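Local coordinates for protein putative modification methylase (Thermus thermophilus, PDB 2ZIE) that probably transfers a methyl group from S-adenosyl-L-methionine to the N4 of cytosine in DNA, at residues A[92-97]-A[168-173]; A[132-137]-A[203-208]; A[184-189]-A[233-238]. One frame throughout, in Å; residues are numbered along the deposited sequence.

Contact 1: A[92-97]-A[168-173]; sequences RLVIVV and EYILMQ
Antiparallel strand pairing in the middle of the central sheet joins 92-97 to 168-173; the segment axes approach to 4.4 Å with their directions 165° apart. Strand 91-102 runs parallel to strand 41-46 on its other edge, so this is where the parallel part of the Rossmann-like methyltransferase sheet passes into its antiparallel part. Three hydrogen-bonded pairs fix the register: Leu-93 with Gln-173, Ile-95 with Leu-171 and Val-97 with Tyr-169, each closed by two N-H...O bonds. The bond from Leu-93 N to Gln-173 O is short (2.6 Å) and almost straight at 176°. The non-hydrogen-bonded pairs, Val-94 with Met-172 and Val-96 with Ile-170, put their side chains on one face, where Val-94, Ile-170 and Met-172 meet helix 222-232 and Val-96 meets Phe-220. There Val-94 CG1, placed anti to the backbone N (chi1 179°), meets Ile-170 CG2 at 3.5 Å, while its CG2 lies beside the selenium of selenomethionine Met-172, 4.1 Å from SE. At the start of 92-97, Arg-92 CD passes 3.4 Å from Met-172 CG, and the bend at chi3 then brings the guanidinium edge to the methyl, NH1 to Met-172 CE 3.2 Å. The other face, with Ile-95, Val-97 and Leu-171, packs on helix 115-125; Val-97 CG2 lies 4.1 Å from Leu-171 CD1. At the opposite end of the pairing, Glu-168 OE1 sits 3.4 Å from Val-96 CG2, and the carboxylate forms a salt bridge with Lys-138 through OE2. Backbone polar groups are thus paired between two largely apolar faces, which lets the sheet centre be buried under helices on both sides.

Contact 2: A[132-137]-A[203-208]; sequences NPIIWH and QIWDDI
Ile-134 lies over one face of the Trp-205 indole: its CG2 is 3.8 Å from the centroid of the five-membered ring and only 6° off the ring normal, a CH-pi contact. CG1 of the same isoleucine stands anti to the carbonyl carbon, and CD1 at its end comes 3.7 Å from Trp-205 CZ2, so two branches of one side chain follow the indole from the pyrrole to the benzene part. Arg-227 of helix 222-232 makes a cation-pi contact with this indole, and Trp-205 NE1 bonds to Phe-200 O. Trp-136 is used differently, by its edge. Its NE1 donates to Ile-208 O at 2.9 Å, with the acceptor 10° from the indole plane and the donor in the carbonyl plane, which ties the loop after strand 204-205 to the sheet. Between these groups the backbones form a short parallel pairing at one edge of the mixed sheet, Ile-135 beside Ile-204 and Trp-136 beside Trp-205, secured by Ile-135 N to Gln-203 O, Trp-205 N to Ile-135 O and His-137 N to Trp-205 O. On the face away from the tryptophans, Ile-135 and Ile-204 run side by side, with CB of the former 3.5 Å from CD1 of the latter. Gln-203 extends alongside the start of segment 132-137; CG anti to N (chi1 -168°) directs its amide to Pro-133, where NE2 donates to Pro-133 O at 3.0 Å, nearly along the C=O axis. A water accepts a weak bond from the same NE2 and donates to Asn-132 OD1 at 2.7 Å. The opposite end of that amide, Gln-203 OE1, accepts from Glu-166 N of the second subunit, which also packs on Ile-135 through its own Ile-167.

Contact 3: A[184-189]-A[233-238]; sequences QEQREK and SFVGDV
Gln-186 and Val-235 lead this contact between helix 184-190 and a type II beta turn, Phe-234 to Asp-237, in the loop joining helix 222-232 to strand 238-241. It is a peripheral packing of helix on turn, away from the annotated cofactor sites. Hydrogen bonding across it rests on Gln-186, whose NE2 donates to Val-235 O at 3.1 Å. The N-H...O angle is 141°, so the bond is bent; the donor arrives near the line of the C=O, while the acceptor lies 27° out of the glutamine amide plane. The extended chain beyond CG carries the amide across to the turn, and OE1 accepts from Thr-183 N, giving both ends of the amide a backbone partner. Ser-190 adds a second link, its OG bonding to Gln-186 O and Val-235 N.

Bonds within the turn hold its shape. Asp-237 N closes it on Phe-234 O, and Asp-237 OD2 receives Phe-234 N at 2.9 Å, from well above the carboxylate plane. Gly-236 has a positive phi of 93°, the region glycine favours at the third position of a type II turn.

Apolar and van der Waals contacts come from the first two residues of the turn. The Phe-234 ring presents its edge to the helix backbone, CD1 lying 3.9 Å from Gln-186 O. Phe-234 also packs on Pro-159 of the second subunit, while Arg-187 NE bridges to Glu-158 of that subunit. Val-235 fits between helix residues with two branches: CG2 is 3.9 Å from Gln-186 CA and 4.1 Å from Lys-189 CB, and CG1 lies 3.7 Å from Lys-189 O.

Contacts 1 and 2 belong to one sheet: strands 167-174 and 129-137 are neighbours in it, joined by probable hydrogen bonds from Ile-170 N to Ile-134 O (2.8 Å) and from Trp-136 N to Glu-168 O (3.0 Å). Contact 1 is central and buried, its polar bonds all between backbones; contact 2, also largely buried but farther from the chain centre, adds an indole donor and a glutamine amide, the latter at the subunit interface. Contact 3 holds no strand pairing. Partly buried, its centre about 20 Å from the chain centre, it joins a helix to a turn through a single direct hydrogen bond. Contacts 2 and 3 both reach the second subunit, although their centres lie about 24 Å apart.

Contact 1: A[92-97]-A[168-173]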
loop_
_atom_site.group_PDB
_atom_site.type_symbol
_atom_site.label_atom_id
_atom_site.label_comp_id
_atom_site.label_asym_id
_atom_site.label_seq_id
_atom_site.Cartn_x
_atom_site.Cartn_y
_atom_site.Cartn_z
ATOM N N ARG A 92 7.382 -0.386 -18.273
ATOM C CA ARG A 92 6.969 -0.379 -16.888
ATOM C C ARG A 92 8.103 -0.208 -15.887
ATOM O O ARG A 92 9.199 -0.719 -16.082
ATOM C CB ARG A 92 6.240 -1.690 -16.651
ATOM C CG ARG A 92 5.700 -1.933 -15.288
ATOM C CD ARG A 92 4.995 -3.284 -15.307
ATOM N NE ARG A 92 4.089 -3.384 -16.447
ATOM C CZ ARG A 92 2.917 -4.001 -16.400
ATOM N NH1 ARG A 92 2.525 -4.567 -15.267
ATOM N NH2 ARG A 92 2.140 -4.040 -17.471
ATOM N N LEU A 93 7.829 0.537 -14.822
ATOM C CA LEU A 93 8.792 0.748 -13.749
ATOM C C LEU A 93 8.286 -0.084 -12.576
ATOM O O LEU A 93 7.175 0.138 -12.093
ATOM C CB LEU A 93 8.861 2.230 -13.349
ATOM C CG LEU A 93 9.567 2.590 -12.022
ATOM C CD1 LEU A 93 10.968 1.998 -11.979
ATOM C CD2 LEU A 93 9.633 4.106 -11.863
ATOM N N VAL A 94 9.082 -1.057 -12.142
ATOM C CA VAL A 94 8.701 -1.916 -11.022
ATOM C C VAL A 94 9.643 -1.654 -9.859
ATOM O O VAL A 94 10.848 -1.882 -9.949
ATOM C CB VAL A 94 8.760 -3.405 -11.420
ATOM C CG1 VAL A 94 8.386 -4.296 -10.247
ATOM C CG2 VAL A 94 7.810 -3.643 -12.569
ATOM N N ILE A 95 9.082 -1.151 -8.768
ATOM C CA ILE A 95 9.866 -0.829 -7.589
ATOM C C ILE A 95 9.470 -1.727 -6.430
ATOM O O ILE A 95 8.318 -1.734 -6.013
ATOM C CB ILE A 95 9.639 0.643 -7.170
ATOM C CG1 ILE A 95 9.939 1.571 -8.353
ATOM C CG2 ILE A 95 10.507 0.986 -5.967
ATOM C CD1 ILE A 95 9.528 3.001 -8.125
ATOM N N VAL A 96 10.416 -2.497 -5.914
ATOM C CA VAL A 96 10.100 -3.353 -4.788
ATOM C C VAL A 96 10.591 -2.636 -3.526
ATOM O O VAL A 96 11.779 -2.414 -3.330
ATOM C CB VAL A 96 10.703 -4.784 -4.983
ATOM C CG1 VAL A 96 11.921 -4.715 -5.831
ATOM C CG2 VAL A 96 11.027 -5.425 -3.652
ATOM N N VAL A 97 9.639 -2.251 -2.685
ATOM C CA VAL A 97 9.941 -1.513 -1.475
ATOM C C VAL A 97 9.231 -2.005 -0.251
ATOM O O VAL A 97 8.089 -2.417 -0.306
ATOM C CB VAL A 97 9.498 -0.041 -1.565
ATOM C CG1 VAL A 97 10.596 0.863 -1.033
ATOM C CG2 VAL A 97 9.070 0.299 -2.958
ATOM N N GLU A 168 6.389 -6.527 1.691
ATOM C CA GLU A 168 7.087 -5.517 0.925
ATOM C C GLU A 168 6.159 -5.286 -0.251
ATOM O O GLU A 168 5.402 -6.177 -0.622
ATOM C CB GLU A 168 8.449 -6.010 0.460
ATOM C CG GLU A 168 9.535 -5.758 1.476
ATOM C CD GLU A 168 10.910 -5.842 0.871
ATOM O OE1 GLU A 168 11.093 -5.305 -0.236
ATOM O OE2 GLU A 168 11.811 -6.429 1.498
ATOM N N TYR A 169 6.178 -4.088 -0.816
ATOM C CA TYR A 169 5.306 -3.794 -1.939
ATOM C C TYR A 169 6.066 -3.855 -3.247
ATOM O O TYR A 169 7.210 -3.404 -3.327
ATOM C CB TYR A 169 4.687 -2.406 -1.787
ATOM C CG TYR A 169 4.008 -2.174 -0.461
ATOM C CD1 TYR A 169 4.753 -1.992 0.706
ATOM C CD2 TYR A 169 2.622 -2.154 -0.362
ATOM C CE1 TYR A 169 4.133 -1.797 1.941
ATOM C CE2 TYR A 169 1.990 -1.965 0.874
ATOM C CZ TYR A 169 2.752 -1.789 2.016
ATOM O OH TYR A 169 2.134 -1.618 3.236
ATOM N N ILE A 170 5.452 -4.450 -4.266
ATOM C CA ILE A 170 6.080 -4.484 -5.579
ATOM C C ILE A 170 5.279 -3.464 -6.386
ATOM O O ILE A 170 4.228 -3.778 -6.943
ATOM C CB ILE A 170 5.991 -5.869 -6.239
ATOM C CG1 ILE A 170 6.770 -6.886 -5.403
ATOM C CG2 ILE A 170 6.584 -5.812 -7.644
ATOM C CD1 ILE A 170 6.760 -8.286 -5.977
ATOM N N LEU A 171 5.764 -2.229 -6.409
ATOM C CA LEU A 171 5.076 -1.163 -7.115
ATOM C C LEU A 171 5.197 -1.314 -8.612
ATOM O O LEU A 171 6.219 -1.760 -9.128
ATOM C CB LEU A 171 5.623 0.198 -6.682
ATOM C CG LEU A 171 5.403 0.545 -5.211
ATOM C CD1 LEU A 171 5.876 1.978 -4.942
ATOM C CD2 LEU A 171 3.922 0.391 -4.871
HETATM N N MSE A 172 4.141 -0.920 -9.307
HETATM C CA MSE A 172 4.107 -1.018 -10.748
HETATM C C MSE A 172 3.649 0.280 -11.396
HETATM O O MSE A 172 2.491 0.679 -11.271
HETATM C CB MSE A 172 3.170 -2.134 -11.147
HETATM C CG MSE A 172 3.762 -2.988 -12.196
HETATM SE SE MSE A 172 4.052 -4.780 -11.470
HETATM C CE MSE A 172 2.343 -5.528 -12.203
ATOM N N GLN A 173 4.558 0.921 -12.117
ATOM C CA GLN A 173 4.255 2.190 -12.759
ATOM C C GLN A 173 4.466 2.066 -14.246
ATOM O O GLN A 173 5.554 1.740 -14.718
ATOM C CB GLN A 173 5.145 3.287 -12.176
ATOM C CG GLN A 173 5.049 3.388 -10.668
ATOM C CD GLN A 173 3.643 3.691 -10.204
ATOM O OE1 GLN A 173 3.119 3.033 -9.307
ATOM N NE2 GLN A 173 3.021 4.694 -10.814
#

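Contact 2: A[132-137]-A[203-208]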
loop_
_atom_site.group_PDB
_atom_site.type_symbol
_atom_site.label_atom_id
_atom_site.label_comp_id
_atom_site.label_asym_id
_atom_site.label_seq_id
_atom_site.Cartn_x
_atom_site.Cartn_y
_atom_site.Cartn_z
ATOM N N ASN A 132 -2.044 -1.852 -10.169
ATOM C CA ASN A 132 -2.113 -2.482 -8.855
ATOM C C ASN A 132 -0.813 -3.166 -8.545
ATOM O O ASN A 132 -0.257 -3.873 -9.378
ATOM C CB ASN A 132 -3.248 -3.493 -8.759
ATOM C CG ASN A 132 -4.552 -2.845 -8.395
ATOM O OD1 ASN A 132 -4.606 -2.011 -7.490
ATOM N ND2 ASN A 132 -5.617 -3.219 -9.094
ATOM N N PRO A 133 -0.311 -2.959 -7.328
ATOM C CA PRO A 133 0.949 -3.553 -6.887
ATOM C C PRO A 133 0.770 -5.000 -6.450
ATOM O O PRO A 133 -0.335 -5.443 -6.175
ATOM C CB PRO A 133 1.346 -2.649 -5.733
ATOM C CG PRO A 133 0.008 -2.396 -5.084
ATOM C CD PRO A 133 -0.909 -2.135 -6.263
ATOM N N ILE A 134 1.867 -5.736 -6.417
ATOM C CA ILE A 134 1.837 -7.107 -5.972
ATOM C C ILE A 134 2.387 -7.046 -4.561
ATOM O O ILE A 134 3.335 -6.303 -4.280
ATOM C CB ILE A 134 2.735 -8.008 -6.829
ATOM C CG1 ILE A 134 2.144 -8.133 -8.229
ATOM C CG2 ILE A 134 2.858 -9.393 -6.196
ATOM C CD1 ILE A 134 3.008 -8.924 -9.182
ATOM N N ILE A 135 1.773 -7.806 -3.667
ATOM C CA ILE A 135 2.219 -7.840 -2.289
ATOM C C ILE A 135 3.144 -9.030 -2.097
ATOM O O ILE A 135 2.762 -10.173 -2.336
ATOM C CB ILE A 135 1.033 -7.944 -1.299
ATOM C CG1 ILE A 135 0.362 -6.583 -1.119
ATOM C CG2 ILE A 135 1.548 -8.354 0.077
ATOM C CD1 ILE A 135 -0.051 -5.930 -2.357
ATOM N N TRP A 136 4.374 -8.750 -1.698
ATOM C CA TRP A 136 5.328 -9.808 -1.450
ATOM C C TRP A 136 5.287 -10.150 0.032
ATOM O O TRP A 136 5.757 -9.391 0.878
ATOM C CB TRP A 136 6.744 -9.376 -1.844
ATOM C CG TRP A 136 7.802 -10.394 -1.492
ATOM C CD1 TRP A 136 7.662 -11.752 -1.487
ATOM C CD2 TRP A 136 9.178 -10.133 -1.195
ATOM N NE1 TRP A 136 8.863 -12.353 -1.214
ATOM C CE2 TRP A 136 9.812 -11.386 -1.031
ATOM C CE3 TRP A 136 9.940 -8.964 -1.056
ATOM C CZ2 TRP A 136 11.181 -11.505 -0.735
ATOM C CZ3 TRP A 136 11.304 -9.080 -0.761
ATOM C CH2 TRP A 136 11.906 -10.345 -0.605
ATOM N N HIS A 137 4.694 -11.290 0.348
ATOM C CA HIS A 137 4.627 -11.701 1.729
ATOM C C HIS A 137 5.935 -12.405 2.057
ATOM O O HIS A 137 6.043 -13.607 1.877
ATOM C CB HIS A 137 3.453 -12.638 1.942
ATOM C CG HIS A 137 3.057 -12.769 3.373
ATOM N ND1 HIS A 137 1.971 -13.509 3.781
ATOM C CD2 HIS A 137 3.605 -12.250 4.498
ATOM C CE1 HIS A 137 1.865 -13.440 5.094
ATOM N NE2 HIS A 137 2.846 -12.683 5.553
ATOM N N GLN A 203 -2.176 -11.204 -7.060
ATOM C CA GLN A 203 -1.771 -10.057 -6.280
ATOM C C GLN A 203 -0.879 -10.307 -5.044
ATOM O O GLN A 203 -0.160 -9.405 -4.627
ATOM C CB GLN A 203 -3.005 -9.228 -5.925
ATOM C CG GLN A 203 -2.645 -7.874 -5.367
ATOM C CD GLN A 203 -3.726 -6.836 -5.566
ATOM O OE1 GLN A 203 -4.908 -7.158 -5.564
ATOM N NE2 GLN A 203 -3.324 -5.574 -5.720
ATOM N N ILE A 204 -0.899 -11.506 -4.467
ATOM C CA ILE A 204 -0.041 -11.785 -3.307
ATOM C C ILE A 204 0.932 -12.928 -3.606
ATOM O O ILE A 204 0.513 -14.000 -4.024
ATOM C CB ILE A 204 -0.827 -12.258 -2.042
ATOM C CG1 ILE A 204 -2.055 -11.399 -1.776
ATOM C CG2 ILE A 204 0.094 -12.227 -0.836
ATOM C CD1 ILE A 204 -1.746 -10.046 -1.283
ATOM N N TRP A 205 2.225 -12.702 -3.395
ATOM C CA TRP A 205 3.207 -13.757 -3.582
ATOM C C TRP A 205 3.663 -14.190 -2.200
ATOM O O TRP A 205 4.221 -13.388 -1.449
ATOM C CB TRP A 205 4.422 -13.272 -4.351
ATOM C CG TRP A 205 4.209 -13.112 -5.807
ATOM C CD1 TRP A 205 3.105 -13.467 -6.520
ATOM C CD2 TRP A 205 5.108 -12.499 -6.734
ATOM N NE1 TRP A 205 3.256 -13.105 -7.835
ATOM C CE2 TRP A 205 4.477 -12.507 -7.994
ATOM C CE3 TRP A 205 6.389 -11.939 -6.618
ATOM C CZ2 TRP A 205 5.078 -11.975 -9.139
ATOM C CZ3 TRP A 205 6.990 -11.410 -7.752
ATOM C CH2 TRP A 205 6.331 -11.432 -8.999
ATOM N N ASP A 206 3.431 -15.451 -1.860
ATOM C CA ASP A 206 3.840 -15.944 -0.552
ATOM C C ASP A 206 4.712 -17.182 -0.636
ATOM O O ASP A 206 4.963 -17.829 0.374
ATOM C CB ASP A 206 2.627 -16.273 0.305
ATOM C CG ASP A 206 1.809 -17.403 -0.269
ATOM O OD1 ASP A 206 2.348 -18.180 -1.088
ATOM O OD2 ASP A 206 0.625 -17.523 0.105
ATOM N N ASP A 207 5.168 -17.503 -1.839
ATOM C CA ASP A 207 5.999 -18.673 -2.062
ATOM C C ASP A 207 7.471 -18.352 -2.297
ATOM O O ASP A 207 8.241 -19.214 -2.712
ATOM C CB ASP A 207 5.454 -19.482 -3.244
ATOM C CG ASP A 207 5.255 -18.639 -4.511
ATOM O OD1 ASP A 207 4.950 -19.239 -5.567
ATOM O OD2 ASP A 207 5.387 -17.393 -4.467
ATOM N N ILE A 208 7.862 -17.110 -2.043
ATOM C CA ILE A 208 9.248 -16.715 -2.208
ATOM C C ILE A 208 9.744 -16.255 -0.843
ATOM O O ILE A 208 9.567 -15.099 -0.458
ATOM C CB ILE A 208 9.394 -15.571 -3.213
ATOM C CG1 ILE A 208 8.859 -16.009 -4.578
ATOM C CG2 ILE A 208 10.852 -15.166 -3.321
ATOM C CD1 ILE A 208 8.940 -14.936 -5.646
HETATM O O HOH W 1 -4.399 -2.415 -4.875
#

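Contact 3: A[184-189]-A[233-238]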
loop_
_atom_site.group_PDB
_atom_site.type_symbol
_atom_site.label_atom_id
_atom_site.label_comp_id
_atom_site.label_asym_id
_atom_site.label_seq_id
_atom_site.Cartn_x
_atom_site.Cartn_y
_atom_site.Cartn_z
ATOM N N GLN A 184 6.826 -12.282 -33.441
ATOM C CA GLN A 184 6.200 -13.557 -33.156
ATOM C C GLN A 184 7.145 -14.477 -32.395
ATOM O O GLN A 184 6.710 -15.237 -31.536
ATOM C CB GLN A 184 5.751 -14.234 -34.450
ATOM C CG GLN A 184 4.516 -13.625 -35.077
ATOM C CD GLN A 184 4.133 -14.308 -36.378
ATOM O OE1 GLN A 184 4.849 -14.221 -37.373
ATOM N NE2 GLN A 184 2.999 -14.996 -36.372
ATOM N N GLU A 185 8.437 -14.411 -32.702
ATOM C CA GLU A 185 9.387 -15.258 -32.006
ATOM C C GLU A 185 9.485 -14.819 -30.552
ATOM O O GLU A 185 9.459 -15.650 -29.641
ATOM C CB GLU A 185 10.761 -15.181 -32.650
ATOM C CG GLU A 185 11.660 -16.330 -32.221
ATOM C CD GLU A 185 13.052 -16.257 -32.818
ATOM O OE1 GLU A 185 13.756 -17.293 -32.788
ATOM O OE2 GLU A 185 13.445 -15.171 -33.306
ATOM N N GLN A 186 9.595 -13.512 -30.340
ATOM C CA GLN A 186 9.675 -12.964 -28.990
ATOM C C GLN A 186 8.504 -13.444 -28.155
ATOM O O GLN A 186 8.675 -13.902 -27.030
ATOM C CB GLN A 186 9.638 -11.444 -29.015
ATOM C CG GLN A 186 10.877 -10.787 -29.548
ATOM C CD GLN A 186 10.814 -9.293 -29.365
ATOM O OE1 GLN A 186 9.852 -8.647 -29.784
ATOM N NE2 GLN A 186 11.835 -8.729 -28.723
ATOM N N ARG A 187 7.309 -13.312 -28.717
ATOM C CA ARG A 187 6.102 -13.728 -28.039
ATOM C C ARG A 187 6.153 -15.207 -27.738
ATOM O O ARG A 187 5.794 -15.641 -26.650
ATOM C CB ARG A 187 4.892 -13.425 -28.895
ATOM C CG ARG A 187 4.649 -11.946 -29.089
ATOM C CD ARG A 187 3.414 -11.713 -29.940
ATOM N NE ARG A 187 2.317 -12.571 -29.505
ATOM C CZ ARG A 187 1.132 -12.642 -30.104
ATOM N NH1 ARG A 187 0.879 -11.899 -31.177
ATOM N NH2 ARG A 187 0.197 -13.456 -29.632
ATOM N N GLU A 188 6.620 -15.985 -28.700
ATOM C CA GLU A 188 6.686 -17.418 -28.508
ATOM C C GLU A 188 7.691 -17.832 -27.459
ATOM O O GLU A 188 7.379 -18.638 -26.591
ATOM C CB GLU A 188 6.978 -18.109 -29.837
ATOM C CG GLU A 188 5.707 -18.511 -30.551
ATOM C CD GLU A 188 5.825 -18.457 -32.052
ATOM O OE1 GLU A 188 6.842 -18.964 -32.583
ATOM O OE2 GLU A 188 4.892 -17.913 -32.694
ATOM N N LYS A 189 8.889 -17.271 -27.522
ATOM C CA LYS A 189 9.912 -17.613 -26.555
ATOM C C LYS A 189 9.704 -16.956 -25.201
ATOM O O LYS A 189 10.491 -17.174 -24.285
ATOM C CB LYS A 189 11.289 -17.253 -27.099
ATOM C CG LYS A 189 11.770 -18.197 -28.170
ATOM C CD LYS A 189 13.057 -17.714 -28.799
ATOM C CE LYS A 189 13.561 -18.706 -29.829
ATOM N NZ LYS A 189 14.882 -18.299 -30.383
ATOM N N SER A 233 8.523 -8.263 -19.734
ATOM C CA SER A 233 9.481 -8.006 -20.798
ATOM C C SER A 233 9.508 -9.249 -21.677
ATOM O O SER A 233 9.036 -10.310 -21.269
ATOM C CB SER A 233 10.874 -7.743 -20.231
ATOM O OG SER A 233 11.517 -8.952 -19.875
ATOM N N PHE A 234 10.054 -9.114 -22.880
ATOM C CA PHE A 234 10.166 -10.222 -23.812
ATOM C C PHE A 234 11.632 -10.496 -23.998
ATOM O O PHE A 234 12.460 -9.634 -23.698
ATOM C CB PHE A 234 9.565 -9.836 -25.160
ATOM C CG PHE A 234 8.082 -9.652 -25.121
ATOM C CD1 PHE A 234 7.228 -10.740 -25.280
ATOM C CD2 PHE A 234 7.534 -8.393 -24.901
ATOM C CE1 PHE A 234 5.851 -10.579 -25.219
ATOM C CE2 PHE A 234 6.164 -8.223 -24.840
ATOM C CZ PHE A 234 5.318 -9.319 -24.998
ATOM N N VAL A 235 11.960 -11.686 -24.491
ATOM C CA VAL A 235 13.353 -12.034 -24.734
ATOM C C VAL A 235 13.908 -10.991 -25.683
ATOM O O VAL A 235 13.225 -10.549 -26.609
ATOM C CB VAL A 235 13.500 -13.429 -25.377
ATOM C CG1 VAL A 235 12.976 -14.484 -24.428
ATOM C CG2 VAL A 235 12.738 -13.485 -26.680
ATOM N N GLY A 236 15.147 -10.589 -25.432
ATOM C CA GLY A 236 15.778 -9.581 -26.258
ATOM C C GLY A 236 15.596 -8.173 -25.712
ATOM O O GLY A 236 16.371 -7.283 -26.054
ATOM N N ASP A 237 14.587 -7.960 -24.871
ATOM C CA ASP A 237 14.344 -6.628 -24.307
ATOM C C ASP A 237 15.444 -6.166 -23.368
ATOM O O ASP A 237 16.226 -6.965 -22.857
ATOM C CB ASP A 237 13.023 -6.584 -23.533
ATOM C CG ASP A 237 11.823 -6.406 -24.424
ATOM O OD1 ASP A 237 11.996 -6.218 -25.640
ATOM O OD2 ASP A 237 10.698 -6.445 -23.902
ATOM N N VAL A 238 15.480 -4.859 -23.139
ATOM C CA VAL A 238 16.452 -4.242 -22.248
ATOM C C VAL A 238 15.843 -4.067 -20.856
ATOM O O VAL A 238 14.820 -3.405 -20.705
ATOM C CB VAL A 238 16.867 -2.859 -22.770
ATOM C CG1 VAL A 238 17.715 -2.133 -21.716
ATOM C CG2 VAL A 238 17.638 -3.010 -24.067
#